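Local structure of Orf11 (Staphylococcus phage P68, 6O43) at residues A[132-137]-A[143-148]; A[8-13]-A[17-22]; A[66-71]-A[78-83]; A[25-30]-A[42-47]. The protein is a potential lysin of a staphylococcal phage, and so probably takes part in breaking down the host cell wall. All blocks are in the same frame, centred on the assembly; numbering follows the deposited sequence.

Interaction 1 of 4, residues A[132-137]-A[143-148]; sequences ADFAKN and IGRAYI
Chi1 of Phe134 (-168°) turns the phenyl ring away from its backbone N and toward the segment 143-148, where Arg145 and Ile148 meet it. The arginine chain leaves its own helix in a similar sense but bends at chi3 (-66°), which folds the guanidinium back over one face of the ring. The two flat groups are far from stacked, their planes lying 44° apart, and the closest approach is NH1 of Arg145 to CE2 of Phe134 at 3.5 Å. NH2 passes the carbonyl oxygen of Phe134 but points its N-H poorly for it; its hydrogen bond goes to Met138 O in the connecting loop. The contact thus closes a short helix-loop-helix turn, joining the C-terminal end of helix 124-136 to helix 143-147 in this all-helical protein. Ile148 brings its branched carbons to another part of the ring, with its CB 3.7 Å from Phe134 CE1, and with CG2 and CD1 of Ile148 against CD1 and CE1 of Phe134. Pro110, Pro149 and Tyr159 also touch the buried Phe134. Gly144, without a side chain, leaves room for Ile148 CD1, and its O lies at the ring edge, 4.0 Å from Phe134 CE1, while accepting from the backbone N of Tyr147 and Ile148.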
# COMPACT_ATOMS: atom_id res chain seq x y z
N ALA A 132 -13.12 4.60 15.06
CA ALA A 132 -12.39 4.68 16.32
C ALA A 132 -10.96 4.16 16.18
O ALA A 132 -10.02 4.76 16.71
CB ALA A 132 -13.14 3.91 17.41
N ASP A 133 -10.77 3.04 15.48
CA ASP A 133 -9.43 2.52 15.28
C ASP A 133 -8.56 3.52 14.54
O ASP A 133 -7.41 3.78 14.92
CB ASP A 133 -9.47 1.20 14.51
CG ASP A 133 -8.09 0.58 14.32
OD1 ASP A 133 -7.58 -0.01 15.29
OD2 ASP A 133 -7.52 0.71 13.22
N PHE A 134 -9.10 4.12 13.47
CA PHE A 134 -8.31 5.06 12.68
C PHE A 134 -7.94 6.28 13.50
O PHE A 134 -6.81 6.79 13.40
CB PHE A 134 -9.08 5.48 11.43
CG PHE A 134 -8.23 6.22 10.44
CD1 PHE A 134 -7.41 5.52 9.57
CD2 PHE A 134 -8.23 7.60 10.41
CE1 PHE A 134 -6.61 6.19 8.66
CE2 PHE A 134 -7.43 8.28 9.51
CZ PHE A 134 -6.62 7.57 8.63
N ALA A 135 -8.87 6.77 14.32
CA ALA A 135 -8.60 7.97 15.11
C ALA A 135 -7.64 7.69 16.25
O ALA A 135 -6.83 8.55 16.61
CB ALA A 135 -9.91 8.55 15.66
N LYS A 136 -7.69 6.48 16.82
CA LYS A 136 -6.96 6.16 18.03
C LYS A 136 -5.71 5.32 17.78
O LYS A 136 -4.69 5.53 18.44
CB LYS A 136 -7.88 5.43 19.02
CG LYS A 136 -7.61 5.75 20.48
CD LYS A 136 -8.55 4.98 21.40
N ASN A 137 -5.76 4.37 16.84
CA ASN A 137 -4.70 3.38 16.69
C ASN A 137 -3.90 3.48 15.40
O ASN A 137 -2.86 2.84 15.29
CB ASN A 137 -5.29 1.96 16.79
CG ASN A 137 -6.03 1.72 18.09
OD1 ASN A 137 -5.56 2.11 19.16
ND2 ASN A 137 -7.19 1.08 18.00
N ILE A 143 1.02 2.76 7.11
CA ILE A 143 0.43 2.40 5.82
C ILE A 143 -1.04 2.77 5.79
O ILE A 143 -1.54 3.35 4.81
CB ILE A 143 0.64 0.90 5.54
CG1 ILE A 143 2.11 0.59 5.32
CG2 ILE A 143 -0.21 0.45 4.35
CD1 ILE A 143 2.40 -0.89 5.13
N GLY A 144 -1.77 2.43 6.85
CA GLY A 144 -3.20 2.71 6.87
C GLY A 144 -3.51 4.18 6.66
O GLY A 144 -4.33 4.54 5.82
N ARG A 145 -2.83 5.05 7.42
CA ARG A 145 -3.11 6.47 7.32
C ARG A 145 -2.85 7.00 5.91
O ARG A 145 -3.55 7.91 5.45
CB ARG A 145 -2.27 7.24 8.33
CG ARG A 145 -2.54 8.74 8.37
CD ARG A 145 -2.11 9.34 9.70
NE ARG A 145 -2.90 8.84 10.82
CZ ARG A 145 -4.12 9.29 11.13
NH1 ARG A 145 -4.67 10.26 10.42
NH2 ARG A 145 -4.78 8.77 12.16
N ALA A 146 -1.88 6.42 5.20
CA ALA A 146 -1.56 6.90 3.86
C ALA A 146 -2.70 6.65 2.87
O ALA A 146 -2.89 7.45 1.94
CB ALA A 146 -0.28 6.24 3.36
N TYR A 147 -3.46 5.57 3.03
CA TYR A 147 -4.45 5.17 2.04
C TYR A 147 -5.89 5.28 2.51
O TYR A 147 -6.76 5.66 1.72
CB TYR A 147 -4.16 3.74 1.58
CG TYR A 147 -2.89 3.60 0.77
CD1 TYR A 147 -2.85 4.01 -0.56
CD2 TYR A 147 -1.74 3.07 1.33
CE1 TYR A 147 -1.69 3.89 -1.31
CE2 TYR A 147 -0.57 2.94 0.58
CZ TYR A 147 -0.55 3.35 -0.74
OH TYR A 147 0.60 3.23 -1.48
N ILE A 148 -6.19 4.95 3.77
CA ILE A 148 -7.59 4.78 4.18
C ILE A 148 -8.45 6.01 3.92
O ILE A 148 -9.56 5.86 3.38
CB ILE A 148 -7.65 4.31 5.65
CG1 ILE A 148 -7.32 2.82 5.75
CG2 ILE A 148 -9.02 4.61 6.25
CD1 ILE A 148 -6.84 2.39 7.10

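Interaction 2 of 4, residues A[8-13]-A[17-22]; sequences DKFTHS and DDFGLT
Asp17, the first residue of the segment 17-22, brings OD2 to 4.0 Å from CB of Ser13, a loose approach between the loop and the residues just after helix 3-11. Its other oxygen does more for the backbone: OD1 accepts from Phe19 N at 2.7 Å with an angle of 162°, closing an Asx turn, which is why a short carboxylate suits this position. Asp18 opens a type I' beta turn that runs to Leu21, whose backbone N donates to Asp18 O. Phe19 and Gly20 occupy the middle of this turn, both with positive phi, a conformation glycine adopts with ease. With CG anti to its carbonyl carbon (chi1 -63°), Phe19 turns its ring toward Ser13, just past the helix, and CE1 comes to 3.6 Å from Ser13 OG; over one face, CG of Asp17 sits 4.1 Å above the ring centre. The ring of Phe10 lies nearly parallel to that of Phe19, 17° off, but slid so far aside that they barely overlap, with 5.8 Å between centroids. Leu21 then turns to Thr62 on helix 61-71, and Thr22 N-caps the helix that follows. Because Ser13 OG donates to Lys9 O at 2.7 Å, the hydroxyl that meets the Phe19 ring has its hydrogen given to a carbonyl of the preceding helix. The contact across the segments is therefore van der Waals in character, while polar bonds within each segment fix the shapes that meet.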
# COMPACT_ATOMS: atom_id res chain seq x y z
N ASP A 8 -4.82 -6.27 9.44
CA ASP A 8 -4.58 -5.39 10.58
C ASP A 8 -3.09 -5.16 10.80
O ASP A 8 -2.64 -4.02 10.89
CB ASP A 8 -5.23 -5.97 11.84
CG ASP A 8 -6.74 -5.80 11.86
OD1 ASP A 8 -7.28 -5.13 10.95
OD2 ASP A 8 -7.38 -6.34 12.78
N LYS A 9 -2.32 -6.24 10.89
CA LYS A 9 -0.88 -6.09 11.06
C LYS A 9 -0.29 -5.23 9.95
O LYS A 9 0.61 -4.42 10.19
CB LYS A 9 -0.20 -7.47 11.08
CG LYS A 9 -0.65 -8.36 12.23
CD LYS A 9 0.15 -9.66 12.26
N PHE A 10 -0.79 -5.39 8.72
CA PHE A 10 -0.22 -4.67 7.59
C PHE A 10 -0.57 -3.19 7.64
O PHE A 10 0.32 -2.33 7.62
CB PHE A 10 -0.70 -5.30 6.28
CG PHE A 10 0.02 -4.80 5.07
CD1 PHE A 10 1.26 -5.31 4.72
CD2 PHE A 10 -0.55 -3.82 4.26
CE1 PHE A 10 1.93 -4.85 3.60
CE2 PHE A 10 0.11 -3.36 3.14
CZ PHE A 10 1.36 -3.87 2.80
N THR A 11 -1.87 -2.86 7.70
CA THR A 11 -2.27 -1.45 7.67
C THR A 11 -1.65 -0.66 8.81
O THR A 11 -1.37 0.54 8.65
CB THR A 11 -3.79 -1.32 7.71
OG1 THR A 11 -4.31 -1.97 8.87
CG2 THR A 11 -4.42 -1.92 6.46
N HIS A 12 -1.42 -1.28 9.96
CA HIS A 12 -0.93 -0.56 11.13
C HIS A 12 0.59 -0.45 11.18
O HIS A 12 1.11 0.18 12.10
CB HIS A 12 -1.45 -1.23 12.41
CG HIS A 12 -2.92 -1.04 12.62
ND1 HIS A 12 -3.87 -1.82 12.00
CD2 HIS A 12 -3.61 -0.14 13.37
CE1 HIS A 12 -5.08 -1.42 12.37
NE2 HIS A 12 -4.94 -0.41 13.20
N SER A 13 1.31 -1.03 10.22
CA SER A 13 2.76 -0.90 10.18
C SER A 13 3.16 0.47 9.65
O SER A 13 2.40 1.13 8.93
CB SER A 13 3.37 -1.99 9.30
OG SER A 13 2.97 -3.28 9.73
N ASP A 17 8.77 0.20 7.37
CA ASP A 17 9.01 -1.13 7.91
C ASP A 17 9.47 -2.06 6.78
O ASP A 17 8.77 -2.21 5.78
CB ASP A 17 7.72 -1.66 8.55
CG ASP A 17 7.94 -2.93 9.34
OD1 ASP A 17 8.92 -3.66 9.07
OD2 ASP A 17 7.11 -3.21 10.23
N ASP A 18 10.65 -2.67 6.94
CA ASP A 18 11.15 -3.56 5.91
C ASP A 18 10.60 -4.98 6.02
O ASP A 18 10.90 -5.81 5.16
CB ASP A 18 12.69 -3.60 5.91
CG ASP A 18 13.28 -3.93 7.27
OD1 ASP A 18 12.87 -4.95 7.87
OD2 ASP A 18 14.17 -3.19 7.73
N PHE A 19 9.79 -5.27 7.04
CA PHE A 19 9.15 -6.57 7.20
C PHE A 19 10.16 -7.72 7.13
O PHE A 19 9.84 -8.83 6.69
CB PHE A 19 8.04 -6.76 6.16
CG PHE A 19 6.91 -5.76 6.29
CD1 PHE A 19 5.87 -5.99 7.17
CD2 PHE A 19 6.90 -4.59 5.54
CE1 PHE A 19 4.83 -5.07 7.29
CE2 PHE A 19 5.87 -3.67 5.66
CZ PHE A 19 4.83 -3.92 6.54
N GLY A 20 11.39 -7.46 7.58
CA GLY A 20 12.40 -8.49 7.64
C GLY A 20 13.03 -8.88 6.32
O GLY A 20 13.71 -9.90 6.25
N LEU A 21 12.82 -8.10 5.26
CA LEU A 21 13.38 -8.37 3.95
C LEU A 21 14.35 -7.26 3.56
O LEU A 21 14.08 -6.08 3.80
CB LEU A 21 12.29 -8.50 2.89
CG LEU A 21 11.29 -9.66 3.06
CD1 LEU A 21 10.12 -9.49 2.11
CD2 LEU A 21 11.99 -10.99 2.84
N THR A 22 15.47 -7.65 2.96
CA THR A 22 16.49 -6.70 2.52
C THR A 22 16.35 -6.44 1.02
O THR A 22 15.64 -7.14 0.30
CB THR A 22 17.89 -7.23 2.81
OG1 THR A 22 18.28 -8.13 1.77
CG2 THR A 22 17.92 -7.96 4.15

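Interaction 3 of 4, residues A[66-71]-A[78-83]; sequences VYEKNE and GWLNHT
Glu68 OE1 receives the backbone N of Leu80 at 2.8 Å, in a straight bond (163°) that arrives nearly along the C-O axis. A bend at chi2 turns the carboxylate toward the loop and brings it across the indole of Trp79: Glu68 CD is 3.5 Å from Trp79 CE3, with carboxylate and ring planes 69° apart. One turn further along, Glu71 OE1 uses its anti lone pair to accept from Asn81 ND2 at 3.1 Å, the donor's amide standing almost perpendicular to the carboxylate. Leu80 CD2 rests on the helix by Glu68 N (3.7 Å) and Tyr67 CB (4.1 Å). Here the last turns of helix 61-71 hold the loop leading on to helix 89-104. Residues 78-81 of that loop form a type II beta turn, closed by Asn81 N to Gly78 O. Positive phi at both Leu80 and Asn81 curls the loop so that its N-H and amide face the helix. In the second shell Arg35 makes a salt bridge with Glu68 OE2 and a hydrogen bond with Asn81 OD1, linking the two sites. Trp79 NE1 donates to Tyr89 O, and its indole meets Trp39 edge-to-face; both Tyr89 and Trp39 line the pocket of the bound triiodobenzene ligand.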
# COMPACT_ATOMS: atom_id res chain seq x y z
N VAL A 66 6.49 -4.66 -2.94
CA VAL A 66 5.30 -5.49 -2.80
C VAL A 66 4.09 -4.81 -3.45
O VAL A 66 3.26 -5.48 -4.08
CB VAL A 66 5.03 -5.80 -1.32
CG1 VAL A 66 3.56 -6.09 -1.09
CG2 VAL A 66 5.87 -6.99 -0.87
N TYR A 67 3.98 -3.49 -3.32
CA TYR A 67 2.87 -2.79 -3.95
C TYR A 67 3.04 -2.73 -5.46
O TYR A 67 2.06 -2.88 -6.21
CB TYR A 67 2.71 -1.39 -3.36
CG TYR A 67 1.67 -1.32 -2.27
CD1 TYR A 67 1.31 -2.46 -1.56
CD2 TYR A 67 1.02 -0.13 -1.98
CE1 TYR A 67 0.34 -2.41 -0.57
CE2 TYR A 67 0.05 -0.07 -0.99
CZ TYR A 67 -0.28 -1.21 -0.29
OH TYR A 67 -1.25 -1.16 0.70
N GLU A 68 4.26 -2.50 -5.94
CA GLU A 68 4.50 -2.49 -7.38
C GLU A 68 4.18 -3.86 -7.98
O GLU A 68 3.58 -3.94 -9.06
CB GLU A 68 5.94 -2.09 -7.68
CG GLU A 68 6.27 -2.02 -9.17
CD GLU A 68 5.44 -0.99 -9.91
OE1 GLU A 68 4.87 -0.09 -9.26
OE2 GLU A 68 5.35 -1.07 -11.16
N LYS A 69 4.56 -4.93 -7.29
CA LYS A 69 4.26 -6.27 -7.80
C LYS A 69 2.75 -6.50 -7.88
O LYS A 69 2.25 -7.06 -8.87
CB LYS A 69 4.92 -7.33 -6.91
CG LYS A 69 4.68 -8.77 -7.34
CD LYS A 69 3.46 -9.37 -6.65
CE LYS A 69 3.19 -10.79 -7.13
NZ LYS A 69 2.00 -11.39 -6.46
N ASN A 70 2.01 -6.09 -6.85
CA ASN A 70 0.58 -6.37 -6.82
C ASN A 70 -0.23 -5.37 -7.65
O ASN A 70 -1.32 -5.71 -8.11
CB ASN A 70 0.09 -6.38 -5.37
CG ASN A 70 0.67 -7.55 -4.58
OD1 ASN A 70 0.87 -8.64 -5.12
ND2 ASN A 70 0.93 -7.33 -3.30
N GLU A 71 0.28 -4.16 -7.84
CA GLU A 71 -0.40 -3.21 -8.72
C GLU A 71 -0.13 -3.52 -10.19
O GLU A 71 -1.05 -3.48 -11.02
CB GLU A 71 0.04 -1.78 -8.39
CG GLU A 71 -0.60 -1.21 -7.14
CD GLU A 71 -2.10 -1.08 -7.26
OE1 GLU A 71 -2.59 -0.78 -8.37
OE2 GLU A 71 -2.80 -1.29 -6.24
N GLY A 78 2.55 6.26 -12.87
CA GLY A 78 3.88 5.98 -12.37
C GLY A 78 3.90 4.83 -11.39
O GLY A 78 2.98 4.01 -11.34
N TRP A 79 4.97 4.77 -10.60
CA TRP A 79 5.16 3.68 -9.65
C TRP A 79 3.94 3.52 -8.75
O TRP A 79 3.33 4.50 -8.31
CB TRP A 79 6.41 3.92 -8.81
CG TRP A 79 7.71 3.80 -9.57
CD1 TRP A 79 8.46 4.82 -10.08
CD2 TRP A 79 8.42 2.59 -9.89
NE1 TRP A 79 9.58 4.33 -10.71
CE2 TRP A 79 9.58 2.97 -10.60
CE3 TRP A 79 8.19 1.23 -9.65
CZ2 TRP A 79 10.50 2.03 -11.07
CZ3 TRP A 79 9.10 0.31 -10.11
CH2 TRP A 79 10.25 0.71 -10.82
N LEU A 80 3.59 2.26 -8.47
CA LEU A 80 2.49 1.88 -7.58
C LEU A 80 1.12 2.26 -8.14
O LEU A 80 0.12 2.12 -7.42
CB LEU A 80 2.66 2.49 -6.19
CG LEU A 80 4.09 2.54 -5.62
CD1 LEU A 80 4.08 3.05 -4.19
CD2 LEU A 80 4.79 1.19 -5.71
N ASN A 81 1.05 2.70 -9.39
CA ASN A 81 -0.20 3.19 -9.98
C ASN A 81 -0.77 4.36 -9.18
O ASN A 81 -1.99 4.54 -9.10
CB ASN A 81 -1.24 2.07 -10.11
CG ASN A 81 -0.91 1.11 -11.24
OD1 ASN A 81 -0.22 1.46 -12.19
ND2 ASN A 81 -1.41 -0.12 -11.13
N HIS A 82 0.11 5.17 -8.61
CA HIS A 82 -0.31 6.22 -7.68
C HIS A 82 -0.96 7.39 -8.41
O HIS A 82 -2.04 7.85 -8.02
CB HIS A 82 0.89 6.70 -6.87
CG HIS A 82 0.51 7.37 -5.59
ND1 HIS A 82 0.48 6.70 -4.38
CD2 HIS A 82 0.14 8.65 -5.32
CE1 HIS A 82 0.11 7.54 -3.43
NE2 HIS A 82 -0.11 8.73 -3.97
N THR A 83 -0.32 7.89 -9.47
CA THR A 83 -0.85 9.03 -10.21
C THR A 83 -0.16 9.06 -11.57
O THR A 83 0.47 8.09 -11.99
CB THR A 83 -0.64 10.33 -9.44
OG1 THR A 83 -1.35 11.39 -10.09
CG2 THR A 83 0.84 10.69 -9.38

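Interaction 4 of 4, residues A[25-30]-A[42-47]; sequences QLVPKV and GNESKI
Val27 and Ile47 meet where helix 23-30 packs beside the start of helix 44-57, a plain apolar helix-helix contact. Each points at the other's helix, and Val27 runs at a slant to both Glu44 and Ile47. Its CG1, anti to the backbone N (chi1 176°), lies mainly against Glu44, and both its methyls approach Ile47 CG2, Val27 CG2 at 4.2 Å. Glu44 is exposed to solvent and borders the contact. Its chain, extended beyond CG, passes over the methyl with CB, CG and CD in turn, CD coming to 3.7 Å from Val27 CG1. The aliphatic part of a glutamate thus covers the valine at an exposed edge. Deeper in, Ile47 CG2 also meets Val30 CG2 at 4.3 Å, so one methyl is set against two valines a turn apart; the branched side chains of Val27, Val30 and Ile47 each bring a methyl to the interface. Phe36 of helix 34-38 touches both Val30 and Ile47 and continues the apolar layer. Pro28, lacking an N-H for the turn before it, marks a kink in the first helix. Asn43 is the N-cap of the second helix: OD1 accepts in its carbonyl plane from Lys46 N at 3.0 Å and from Ser45 OG at 2.6 Å.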
# COMPACT_ATOMS: atom_id res chain seq x y z
N GLN A 25 17.43 -9.41 -0.97
CA GLN A 25 16.38 -10.40 -1.11
C GLN A 25 15.28 -9.93 -2.05
O GLN A 25 14.65 -10.76 -2.72
CB GLN A 25 15.81 -10.74 0.27
CG GLN A 25 16.81 -11.42 1.19
CD GLN A 25 16.39 -11.38 2.65
OE1 GLN A 25 16.14 -10.32 3.20
NE2 GLN A 25 16.32 -12.55 3.27
N LEU A 26 15.04 -8.62 -2.12
CA LEU A 26 13.92 -8.11 -2.90
C LEU A 26 14.21 -8.15 -4.40
O LEU A 26 13.32 -8.49 -5.19
CB LEU A 26 13.58 -6.68 -2.47
CG LEU A 26 12.88 -6.51 -1.12
CD1 LEU A 26 12.72 -5.03 -0.77
CD2 LEU A 26 11.52 -7.20 -1.13
N VAL A 27 15.44 -7.83 -4.81
CA VAL A 27 15.71 -7.63 -6.24
C VAL A 27 15.30 -8.83 -7.08
O VAL A 27 14.52 -8.66 -8.02
CB VAL A 27 17.19 -7.24 -6.45
CG1 VAL A 27 17.49 -7.13 -7.93
CG2 VAL A 27 17.49 -5.94 -5.73
N PRO A 28 15.77 -10.05 -6.80
CA PRO A 28 15.36 -11.19 -7.63
C PRO A 28 13.86 -11.47 -7.59
O PRO A 28 13.32 -12.04 -8.54
CB PRO A 28 16.16 -12.37 -7.05
CG PRO A 28 16.52 -11.94 -5.66
CD PRO A 28 16.72 -10.45 -5.75
N LYS A 29 13.18 -11.07 -6.50
CA LYS A 29 11.76 -11.38 -6.38
C LYS A 29 10.90 -10.51 -7.29
O LYS A 29 9.87 -10.96 -7.79
CB LYS A 29 11.31 -11.22 -4.93
CG LYS A 29 11.87 -12.26 -3.97
CD LYS A 29 11.39 -13.65 -4.34
CE LYS A 29 11.78 -14.67 -3.28
NZ LYS A 29 11.57 -16.06 -3.75
N VAL A 30 11.31 -9.26 -7.52
CA VAL A 30 10.46 -8.26 -8.16
C VAL A 30 10.88 -7.91 -9.57
O VAL A 30 10.15 -7.17 -10.25
CB VAL A 30 10.38 -6.97 -7.31
CG1 VAL A 30 10.07 -7.31 -5.86
CG2 VAL A 30 11.68 -6.19 -7.42
N GLY A 42 14.13 -5.21 -16.02
CA GLY A 42 14.64 -6.16 -15.04
C GLY A 42 16.08 -5.95 -14.64
O GLY A 42 16.64 -6.82 -13.96
N ASN A 43 16.69 -4.83 -15.01
CA ASN A 43 18.10 -4.59 -14.74
C ASN A 43 18.33 -4.40 -13.24
O ASN A 43 17.77 -3.48 -12.63
CB ASN A 43 18.57 -3.36 -15.52
CG ASN A 43 20.02 -3.03 -15.27
OD1 ASN A 43 20.35 -2.31 -14.32
ND2 ASN A 43 20.91 -3.53 -16.12
N GLU A 44 19.18 -5.25 -12.65
CA GLU A 44 19.31 -5.27 -11.20
C GLU A 44 19.89 -3.96 -10.67
O GLU A 44 19.49 -3.49 -9.59
CB GLU A 44 20.18 -6.45 -10.76
CG GLU A 44 19.55 -7.81 -11.06
CD GLU A 44 19.98 -8.89 -10.09
OE1 GLU A 44 20.97 -8.68 -9.35
OE2 GLU A 44 19.32 -9.96 -10.06
N SER A 45 20.84 -3.35 -11.38
CA SER A 45 21.44 -2.12 -10.87
C SER A 45 20.43 -0.98 -10.82
O SER A 45 20.44 -0.18 -9.88
CB SER A 45 22.67 -1.74 -11.70
OG SER A 45 22.30 -1.29 -12.99
N LYS A 46 19.54 -0.90 -11.82
CA LYS A 46 18.51 0.13 -11.79
C LYS A 46 17.46 -0.18 -10.73
O LYS A 46 16.95 0.74 -10.07
CB LYS A 46 17.86 0.27 -13.17
CG LYS A 46 18.80 0.86 -14.22
CD LYS A 46 18.10 1.10 -15.54
CE LYS A 46 18.99 1.89 -16.49
NZ LYS A 46 18.38 2.08 -17.84
N ILE A 47 17.12 -1.45 -10.53
CA ILE A 47 16.20 -1.82 -9.46
C ILE A 47 16.76 -1.41 -8.11
O ILE A 47 16.07 -0.80 -7.29
CB ILE A 47 15.89 -3.33 -9.52
CG1 ILE A 47 15.16 -3.68 -10.81
CG2 ILE A 47 15.08 -3.75 -8.31
CD1 ILE A 47 14.93 -5.18 -11.00

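From the N terminus the contacts follow one another in series, with none nesting or crossing. Interaction 2 closes the short turn after helix 3-11 and leads directly into helix 23-30, the first partner of interaction 4, which closes a longer loop containing helix 34-38. Interaction 3 then folds the loop after helix 61-71 back on that helix, about 15 Å from interaction 4 between centres. Last comes interaction 1, on the opposite side of the chain's centre from both. Its helix 143-147 returns to the beginning of the chain: Gly144 N and Ile143 N probably donate to Thr11 O and Ser13 O. Tyr67 packs against both Phe10 and Tyr147, joining interactions 1, 2 and 3.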